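Local structure of beta-lactamase (Klebsiella pneumoniae, 6HUH) at residues 109-114 and 140-145; 71-76 and 103-108; 160-165 and 231-236. The protein probably hydrolyses the beta-lactam ring of antibiotics to give substituted beta-amino acids, as a class D beta-lactamase linked to antibiotic resistance. One frame throughout, in Å; residues are numbered along the deposited sequence.

Contact 1 of 3, residues 109-114 and 140-145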
loop_
_atom_site.group_PDB
_atom_site.type_symbol
_atom_site.label_atom_id
_atom_site.label_comp_id
_atom_site.label_asym_id
_atom_site.label_seq_id
_atom_site.Cartn_x
_atom_site.Cartn_y
_atom_site.Cartn_z
ATOM N N LEU A 109 -1.833 7.038 18.417
ATOM C CA LEU A 109 -0.489 7.581 18.499
ATOM C C LEU A 109 -0.413 8.708 19.519
ATOM O O LEU A 109 0.471 8.655 20.375
ATOM C CB LEU A 109 0.025 8.035 17.109
ATOM C CG LEU A 109 1.176 9.065 17.031
ATOM C CD1 LEU A 109 2.442 8.578 17.723
ATOM C CD2 LEU A 109 1.530 9.339 15.617
ATOM N N THR A 110 -1.314 9.717 19.441
ATOM C CA THR A 110 -1.282 10.877 20.355
ATOM C C THR A 110 -1.522 10.481 21.816
ATOM O O THR A 110 -0.790 10.968 22.676
ATOM C CB THR A 110 -2.205 12.014 19.903
ATOM O OG1 THR A 110 -3.572 11.589 19.898
ATOM C CG2 THR A 110 -1.805 12.604 18.550
ATOM N N GLU A 111 -2.494 9.562 22.088
ATOM C CA GLU A 111 -2.799 9.057 23.447
ATOM C C GLU A 111 -1.569 8.388 24.082
ATOM O O GLU A 111 -1.363 8.490 25.293
ATOM C CB GLU A 111 -3.961 8.054 23.425
ATOM C CG GLU A 111 -5.340 8.697 23.416
ATOM C CD GLU A 111 -6.506 7.737 23.253
ATOM O OE1 GLU A 111 -7.483 8.102 22.555
ATOM O OE2 GLU A 111 -6.452 6.624 23.827
ATOM N N TRP A 112 -0.758 7.717 23.239
ATOM C CA TRP A 112 0.490 7.053 23.585
ATOM C C TRP A 112 1.625 8.064 23.837
ATOM O O TRP A 112 2.488 7.797 24.673
ATOM C CB TRP A 112 0.880 6.079 22.465
ATOM C CG TRP A 112 2.153 5.333 22.729
ATOM C CD1 TRP A 112 2.282 4.126 23.343
ATOM C CD2 TRP A 112 3.481 5.759 22.395
ATOM N NE1 TRP A 112 3.606 3.775 23.423
ATOM C CE2 TRP A 112 4.365 4.758 22.844
ATOM C CE3 TRP A 112 4.010 6.888 21.750
ATOM C CZ2 TRP A 112 5.754 4.859 22.685
ATOM C CZ3 TRP A 112 5.382 6.988 21.590
ATOM C CH2 TRP A 112 6.238 5.985 22.056
ATOM N N LEU A 113 1.676 9.176 23.071
ATOM C CA LEU A 113 2.729 10.193 23.218
ATOM C C LEU A 113 2.569 10.990 24.500
ATOM O O LEU A 113 3.557 11.257 25.202
ATOM C CB LEU A 113 2.706 11.175 22.045
ATOM C CG LEU A 113 3.593 10.888 20.852
ATOM C CD1 LEU A 113 3.195 11.780 19.711
ATOM C CD2 LEU A 113 5.055 11.144 21.165
ATOM N N GLY A 114 1.323 11.384 24.761
ATOM C CA GLY A 114 0.960 12.235 25.876
ATOM C C GLY A 114 0.892 13.650 25.370
ATOM O O GLY A 114 1.559 13.986 24.386
ATOM N N ASP A 140 -10.493 17.989 24.985
ATOM C CA ASP A 140 -10.009 16.927 24.107
ATOM C C ASP A 140 -9.077 17.434 22.979
ATOM O O ASP A 140 -9.285 17.124 21.807
ATOM C CB ASP A 140 -11.180 16.087 23.547
ATOM C CG ASP A 140 -12.161 16.784 22.594
ATOM O OD1 ASP A 140 -12.113 18.035 22.487
ATOM O OD2 ASP A 140 -12.937 16.072 21.913
ATOM N N GLY A 141 -8.041 18.169 23.346
ATOM C CA GLY A 141 -7.074 18.683 22.385
ATOM C C GLY A 141 -6.146 17.614 21.836
ATOM O O GLY A 141 -5.739 17.676 20.672
ATOM N N LEU A 142 -5.816 16.614 22.669
ATOM C CA LEU A 142 -4.906 15.521 22.333
ATOM C C LEU A 142 -5.314 14.707 21.106
ATOM O O LEU A 142 -4.446 14.299 20.331
ATOM C CB LEU A 142 -4.709 14.596 23.553
ATOM C CG LEU A 142 -3.677 13.469 23.443
ATOM C CD1 LEU A 142 -2.273 14.010 23.167
ATOM C CD2 LEU A 142 -3.687 12.613 24.682
ATOM N N THR A 143 -6.614 14.458 20.936
ATOM C CA THR A 143 -7.092 13.619 19.839
ATOM C C THR A 143 -7.911 14.374 18.795
ATOM O O THR A 143 -8.258 13.788 17.767
ATOM C CB THR A 143 -7.870 12.422 20.409
ATOM O OG1 THR A 143 -9.057 12.892 21.055
ATOM C CG2 THR A 143 -7.040 11.582 21.376
ATOM N N GLN A 144 -8.210 15.668 19.044
ATOM C CA GLN A 144 -9.070 16.472 18.176
ATOM C C GLN A 144 -8.528 17.829 17.737
ATOM O O GLN A 144 -9.301 18.580 17.149
ATOM C CB GLN A 144 -10.428 16.681 18.883
ATOM C CG GLN A 144 -11.645 16.244 18.081
ATOM C CD GLN A 144 -11.847 14.751 18.087
ATOM O OE1 GLN A 144 -11.877 14.098 17.032
ATOM N NE2 GLN A 144 -12.014 14.193 19.290
ATOM N N ALA A 145 -7.243 18.161 18.007
ATOM C CA ALA A 145 -6.672 19.478 17.679
ATOM C C ALA A 145 -6.633 19.819 16.192
ATOM O O ALA A 145 -6.945 20.955 15.819
ATOM C CB ALA A 145 -5.288 19.634 18.284
#

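Contact 2 of 3, residues 71-76 and 103-108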
loop_
_atom_site.group_PDB
_atom_site.type_symbol
_atom_site.label_atom_id
_atom_site.label_comp_id
_atom_site.label_asym_id
_atom_site.label_seq_id
_atom_site.Cartn_x
_atom_site.Cartn_y
_atom_site.Cartn_z
ATOM N N GLN A 71 4.678 -1.191 7.747
ATOM C CA GLN A 71 3.778 -2.296 8.027
ATOM C C GLN A 71 3.393 -2.339 9.504
ATOM O O GLN A 71 2.320 -2.856 9.843
ATOM C CB GLN A 71 4.434 -3.668 7.617
ATOM C CG GLN A 71 5.091 -3.791 6.212
ATOM C CD GLN A 71 4.138 -3.672 5.016
ATOM O OE1 GLN A 71 3.702 -2.579 4.626
ATOM N NE2 GLN A 71 3.829 -4.785 4.362
ATOM N N LEU A 72 4.288 -1.851 10.389
ATOM C CA LEU A 72 4.072 -1.947 11.825
ATOM C C LEU A 72 4.022 -0.630 12.566
ATOM O O LEU A 72 4.740 0.309 12.207
ATOM C CB LEU A 72 5.123 -2.861 12.434
ATOM C CG LEU A 72 4.925 -4.334 12.103
ATOM C CD1 LEU A 72 6.214 -4.953 11.653
ATOM C CD2 LEU A 72 4.301 -5.083 13.275
ATOM N N PRO A 73 3.167 -0.528 13.615
ATOM C CA PRO A 73 2.221 -1.540 14.130
ATOM C C PRO A 73 0.901 -1.648 13.347
ATOM O O PRO A 73 0.420 -0.668 12.783
ATOM C CB PRO A 73 1.994 -1.077 15.558
ATOM C CG PRO A 73 2.057 0.438 15.457
ATOM C CD PRO A 73 3.052 0.744 14.366
ATOM N N ALA A 74 0.337 -2.854 13.288
ATOM C CA ALA A 74 -0.946 -3.091 12.640
ATOM C C ALA A 74 -1.996 -3.060 13.761
ATOM O O ALA A 74 -2.258 -4.075 14.420
ATOM C CB ALA A 74 -0.937 -4.438 11.928
ATOM N N LEU A 75 -2.518 -1.867 14.048
ATOM C CA LEU A 75 -3.478 -1.705 15.144
ATOM C C LEU A 75 -4.930 -2.047 14.745
ATOM O O LEU A 75 -5.386 -1.603 13.693
ATOM C CB LEU A 75 -3.393 -0.304 15.781
ATOM C CG LEU A 75 -2.008 0.207 16.262
ATOM C CD1 LEU A 75 -2.121 1.612 16.818
ATOM C CD2 LEU A 75 -1.375 -0.713 17.314
ATOM N N PRO A 76 -5.676 -2.840 15.552
ATOM C CA PRO A 76 -7.062 -3.161 15.176
ATOM C C PRO A 76 -8.076 -2.056 15.492
ATOM O O PRO A 76 -7.903 -1.292 16.446
ATOM C CB PRO A 76 -7.357 -4.402 16.010
ATOM C CG PRO A 76 -6.551 -4.217 17.248
ATOM C CD PRO A 76 -5.296 -3.505 16.822
ATOM N N ILE A 103 -8.286 8.483 11.105
ATOM C CA ILE A 103 -8.155 9.395 12.231
ATOM C C ILE A 103 -7.962 8.671 13.548
ATOM O O ILE A 103 -7.198 9.165 14.373
ATOM C CB ILE A 103 -9.290 10.444 12.297
ATOM C CG1 ILE A 103 -10.629 9.829 12.706
ATOM C CG2 ILE A 103 -9.395 11.235 10.978
ATOM C CD1 ILE A 103 -11.682 10.832 13.116
ATOM N N TRP A 104 -8.616 7.499 13.750
ATOM C CA TRP A 104 -8.491 6.754 15.005
ATOM C C TRP A 104 -7.069 6.260 15.261
ATOM O O TRP A 104 -6.655 6.195 16.412
ATOM C CB TRP A 104 -9.523 5.637 15.143
ATOM C CG TRP A 104 -9.494 4.526 14.133
ATOM C CD1 TRP A 104 -10.432 4.292 13.175
ATOM C CD2 TRP A 104 -8.636 3.361 14.145
ATOM N NE1 TRP A 104 -10.173 3.099 12.537
ATOM C CE2 TRP A 104 -9.069 2.515 13.104
ATOM C CE3 TRP A 104 -7.519 2.971 14.909
ATOM C CZ2 TRP A 104 -8.401 1.330 12.776
ATOM C CZ3 TRP A 104 -6.865 1.794 14.588
ATOM C CH2 TRP A 104 -7.314 0.980 13.543
ATOM N N TYR A 105 -6.307 5.986 14.193
ATOM C CA TYR A 105 -4.912 5.544 14.263
ATOM C C TYR A 105 -4.010 6.718 14.687
ATOM O O TYR A 105 -2.971 6.507 15.316
ATOM C CB TYR A 105 -4.482 4.946 12.918
ATOM C CG TYR A 105 -3.178 4.189 12.954
ATOM C CD1 TYR A 105 -1.968 4.835 12.728
ATOM C CD2 TYR A 105 -3.156 2.807 13.144
ATOM C CE1 TYR A 105 -0.760 4.139 12.748
ATOM C CE2 TYR A 105 -1.960 2.095 13.120
ATOM C CZ TYR A 105 -0.762 2.769 12.945
ATOM O OH TYR A 105 0.428 2.086 12.964
ATOM N N SER A 106 -4.433 7.956 14.396
ATOM C CA SER A 106 -3.682 9.147 14.800
ATOM C C SER A 106 -3.890 9.401 16.283
ATOM O O SER A 106 -2.942 9.804 16.962
ATOM C CB SER A 106 -4.130 10.359 13.999
ATOM O OG SER A 106 -3.746 10.252 12.639
ATOM N N GLN A 107 -5.140 9.151 16.786
ATOM C CA GLN A 107 -5.528 9.294 18.201
ATOM C C GLN A 107 -4.804 8.253 19.042
ATOM O O GLN A 107 -4.378 8.568 20.149
ATOM C CB GLN A 107 -7.043 9.160 18.394
ATOM C CG GLN A 107 -7.875 10.031 17.459
ATOM C CD GLN A 107 -9.335 10.080 17.829
ATOM O OE1 GLN A 107 -9.975 9.062 18.126
ATOM N NE2 GLN A 107 -9.907 11.272 17.783
ATOM N N ARG A 108 -4.621 7.030 18.506
ATOM C CA ARG A 108 -3.881 5.942 19.170
ATOM C C ARG A 108 -2.446 6.372 19.420
ATOM O O ARG A 108 -1.911 6.111 20.499
ATOM C CB ARG A 108 -3.855 4.677 18.307
ATOM C CG ARG A 108 -5.194 4.012 18.121
ATOM C CD ARG A 108 -5.592 3.117 19.271
ATOM N NE ARG A 108 -6.380 2.009 18.751
ATOM C CZ ARG A 108 -7.696 2.029 18.589
ATOM N NH1 ARG A 108 -8.402 3.095 18.949
ATOM N NH2 ARG A 108 -8.321 0.976 18.081
HETATM O O HOH W 1 -5.944 -0.660 18.415
#

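Contact 3 of 3, residues 160-165 and 231-236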
loop_
_atom_site.group_PDB
_atom_site.type_symbol
_atom_site.label_atom_id
_atom_site.label_comp_id
_atom_site.label_asym_id
_atom_site.label_seq_id
_atom_site.Cartn_x
_atom_site.Cartn_y
_atom_site.Cartn_z
ATOM N N ARG A 160 7.108 26.021 4.711
ATOM C CA ARG A 160 8.225 26.278 5.604
ATOM C C ARG A 160 8.532 25.005 6.415
ATOM O O ARG A 160 9.683 24.543 6.427
ATOM C CB ARG A 160 7.878 27.461 6.504
ATOM C CG ARG A 160 8.958 27.882 7.487
ATOM C CD ARG A 160 10.221 28.389 6.818
ATOM N NE ARG A 160 11.301 27.424 7.007
ATOM C CZ ARG A 160 12.564 27.632 6.664
ATOM N NH1 ARG A 160 12.925 28.775 6.093
ATOM N NH2 ARG A 160 13.480 26.695 6.885
ATOM N N PHE A 161 7.476 24.402 7.024
ATOM C CA PHE A 161 7.551 23.154 7.793
ATOM C C PHE A 161 8.136 22.014 6.932
ATOM O O PHE A 161 9.118 21.402 7.346
ATOM C CB PHE A 161 6.168 22.771 8.387
ATOM C CG PHE A 161 6.059 21.318 8.810
ATOM C CD1 PHE A 161 6.732 20.850 9.931
ATOM C CD2 PHE A 161 5.341 20.409 8.048
ATOM C CE1 PHE A 161 6.685 19.497 10.283
ATOM C CE2 PHE A 161 5.296 19.060 8.396
ATOM C CZ PHE A 161 5.967 18.610 9.512
ATOM N N LEU A 162 7.527 21.760 5.742
ATOM C CA LEU A 162 7.913 20.753 4.755
ATOM C C LEU A 162 9.369 20.928 4.344
ATOM O O LEU A 162 10.080 19.928 4.193
ATOM C CB LEU A 162 6.997 20.853 3.512
ATOM C CG LEU A 162 5.801 19.892 3.339
ATOM C CD1 LEU A 162 5.321 19.281 4.648
ATOM C CD2 LEU A 162 4.643 20.568 2.623
ATOM N N GLY A 163 9.796 22.187 4.209
ATOM C CA GLY A 163 11.159 22.567 3.854
ATOM C C GLY A 163 12.190 22.196 4.903
ATOM O O GLY A 163 13.344 21.920 4.574
ATOM N N LYS A 164 11.779 22.194 6.179
ATOM C CA LYS A 164 12.644 21.821 7.289
ATOM C C LYS A 164 12.810 20.286 7.333
ATOM O O LYS A 164 13.922 19.796 7.586
ATOM C CB LYS A 164 12.085 22.363 8.612
ATOM C CG LYS A 164 12.307 23.860 8.813
ATOM C CD LYS A 164 11.817 24.331 10.197
ATOM C CE LYS A 164 12.050 25.804 10.439
ATOM N NZ LYS A 164 13.490 26.126 10.650
ATOM N N LEU A 165 11.712 19.527 7.070
ATOM C CA LEU A 165 11.818 18.077 7.113
ATOM C C LEU A 165 12.597 17.563 5.885
ATOM O O LEU A 165 13.392 16.625 6.030
ATOM C CB LEU A 165 10.472 17.338 7.381
ATOM C CG LEU A 165 9.536 16.825 6.270
ATOM C CD1 LEU A 165 9.969 15.438 5.774
ATOM C CD2 LEU A 165 8.131 16.635 6.827
ATOM N N ILE A 231 9.106 21.883 -2.888
ATOM C CA ILE A 231 7.911 21.834 -2.034
ATOM C C ILE A 231 6.719 22.373 -2.879
ATOM O O ILE A 231 6.930 23.114 -3.840
ATOM C CB ILE A 231 8.094 22.681 -0.741
ATOM C CG1 ILE A 231 9.424 22.393 0.017
ATOM C CG2 ILE A 231 6.894 22.569 0.179
ATOM C CD1 ILE A 231 9.678 21.074 0.526
ATOM N N PHE A 232 5.481 21.994 -2.514
ATOM C CA PHE A 232 4.241 22.445 -3.155
ATOM C C PHE A 232 3.092 22.334 -2.155
ATOM O O PHE A 232 3.024 21.377 -1.386
ATOM C CB PHE A 232 3.939 21.696 -4.470
ATOM C CG PHE A 232 3.809 20.205 -4.330
ATOM C CD1 PHE A 232 2.639 19.635 -3.832
ATOM C CD2 PHE A 232 4.841 19.363 -4.718
ATOM C CE1 PHE A 232 2.547 18.251 -3.623
ATOM C CE2 PHE A 232 4.721 17.969 -4.570
ATOM C CZ PHE A 232 3.582 17.425 -4.003
ATOM N N VAL A 233 2.224 23.344 -2.136
ATOM C CA VAL A 233 1.077 23.421 -1.240
ATOM C C VAL A 233 -0.088 23.917 -2.081
ATOM O O VAL A 233 0.058 24.901 -2.814
ATOM C CB VAL A 233 1.334 24.350 -0.012
ATOM C CG1 VAL A 233 0.134 24.376 0.925
ATOM C CG2 VAL A 233 2.589 23.957 0.761
ATOM N N HIS A 234 -1.240 23.237 -2.000
ATOM C CA HIS A 234 -2.429 23.663 -2.749
ATOM C C HIS A 234 -3.716 23.488 -1.956
ATOM O O HIS A 234 -3.909 22.450 -1.333
ATOM C CB HIS A 234 -2.501 22.982 -4.120
ATOM C CG HIS A 234 -3.650 23.405 -4.991
ATOM N ND1 HIS A 234 -3.875 24.726 -5.303
ATOM C CD2 HIS A 234 -4.565 22.648 -5.641
ATOM C CE1 HIS A 234 -4.927 24.739 -6.103
ATOM N NE2 HIS A 234 -5.373 23.510 -6.335
ATOM N N THR A 235 -4.590 24.511 -1.971
ATOM C CA THR A 235 -5.892 24.454 -1.298
ATOM C C THR A 235 -7.034 24.615 -2.274
ATOM O O THR A 235 -6.911 25.354 -3.252
ATOM C CB THR A 235 -6.030 25.436 -0.145
ATOM O OG1 THR A 235 -5.843 26.744 -0.646
ATOM C CG2 THR A 235 -5.073 25.150 0.997
ATOM N N VAL A 236 -8.144 23.927 -2.002
ATOM C CA VAL A 236 -9.354 24.021 -2.809
ATOM C C VAL A 236 -10.466 24.425 -1.864
ATOM O O VAL A 236 -10.781 23.683 -0.929
ATOM C CB VAL A 236 -9.700 22.705 -3.552
ATOM C CG1 VAL A 236 -11.087 22.766 -4.173
ATOM C CG2 VAL A 236 -8.657 22.379 -4.605
#

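Contact 1 of 3, residues 109-114 and 140-145
Leu142 lays its isobutyl end over the last turn of helix 103-113, overlapping Thr110, the backbone of Glu111 and Gly114. Its CD1 comes within 3.4 Å of Thr110 O and 3.8 Å of Thr110 CB, and also meets Gly114 C; its CD2 rests 3.9 Å from Glu111 CA. CD2 is also near Thr110 O, more loosely than CD1, and this carbonyl already has its hydrogen bond within the helix from Gly114 N at 3.0 Å. The CG of Leu142 is anti to its backbone N (chi1 -174°), placing CG 3.9 Å from Thr110 O. Polar contact is added by Thr110 OG1, 2.9 Å from Leu142 O. Gln107 O, one turn back, is a second acceptor for the same hydroxyl proton. The contact joins two helical pieces of the alpha-helical part of the class D fold: the end of helix 103-113, where Gly114 leaves helical geometry with positive phi and becomes the N-cap of helix 115-124, and the short, weakly bonded helix 141-144. Thr143 lies beside the polar pair. Its CG2, anti to its own carbonyl carbon, touches Glu111 OE1 at 3.7 Å, while also lying 3.8 Å from Thr110 OG1. The contact with Glu111 OE1 is van der Waals, made to the end of an extended side chain at the exposed margin. Phe118 of helix 115-124 packs against both Thr110 and Leu142, and Thr110 also touches Leu57 of helix 56-64 and Trp146.

Contact 2 of 3, residues 71-76 and 103-108
The irregular loop 71-76, with a cis peptide before Pro73, passes closest to helix 103-113 at Leu75 and Tyr105, whose CA atoms are 7.4 Å apart. Tyr105 OH gives a 2.8 Å hydrogen bond to Pro73 O, which lies near the ring plane. Leu75 crosses this ring at about a right angle, with CG 3.7 Å from Tyr105 CE2; farther along, its CD1 packs on Arg108 CB. Trp104 meets the loop by its benzo edge, CH2 lying 3.2 Å from Leu75 O in the plane of the ring, while its NE1 is bonded to Trp88 O. Arg108 NH2 donates to Pro76 O at 2.8 Å, nearly in the guanidinium plane but with a bent N-H...O angle of 138°. Water 1 makes a second link, accepting from Arg108 NE at 2.7 Å and donating to Pro76 O. Trp104 CE3 lies over the centre of one face of the Arg108 guanidinium, 3.8 Å from its plane, and Asp81 forms a salt bridge to NH2. Buried Ser106, on the same helix, bonds through OG to the carboxylated lysine at position 54, which in class D enzymes generally is taken to act as the general base. In the chain the loop follows helix 56-64 and precedes helix 94-99; it packs on helix 103-113, and its Leu72 packs on Pro187, in strand 185-189 of the second subunit.

Contact 3 of 3, residues 160-165 and 231-236
Phe161 O, just ahead of the Leu162 and Gly163 that pack on Ile231, is gripped by two backbone N-H groups, Leu165 N at 3.2 Å and, weakly, Lys164 N. Gly163 O takes a further hydrogen bond, from Ser167 OG. This turn meets the strand mainly through carbon atoms. Leu162 is the main helix side chain here. Its CB touches Ile231 CG2 at 3.8 Å, and its CD2 rests on the same methyl at 3.9 Å, then extends up the strand to Val233 CG2 at 4.4 Å. The two side chains of Leu162 and Ile231 cross at a slant. In Ile231, CG2 is anti to the backbone N and CG1 lies beside it (chi1 -49°); the two branches divide the work, CG2 meeting the leucine while CD1 reaches the helix backbone, 3.8 Å from Gly163 N. Gly163 has no side chain, and the CD1 methyl lies against its main chain. The axes of segments 160-165 and 231-236 run at 152°, roughly antiparallel, and approach to 8.6 Å. This is the helix-on-sheet packing of the serine beta-lactamase fold, in which helices cover both faces of a central antiparallel sheet. Ile231 and Val233 point to helix 155-166. Phe232 points away from it and packs on Val253 and Leu257 of helix 245-264, which covers the other face. Within the sheet, strand 228-238 lies between strands 26-30 and 215-225: Val233 bonds through its backbone to Leu28, and Phe232 to Gly221.

Contacts 1 and 2 share helix 103-113 and lie on one side of the chain, their centres about 13 Å apart; contact 1 is at the surface and contact 2 partly buried. Contact 3 is fully buried on the other side, its centre about 23 Å from that of contact 1 and about 25 Å from that of contact 2. The first two touch: Gln107 NE2 probably donates to Thr143 O (3.0 Å), tying helix 141-144 to the same helix that holds loop 71-76. Chemistry follows place. Contact 2 is richest in polar links, through phenol, guanidinium and water; contact 1 mixes leucine packing with one hydroxyl; contact 3, against the central sheet, is made by apolar side chains, with no polar link between the segments.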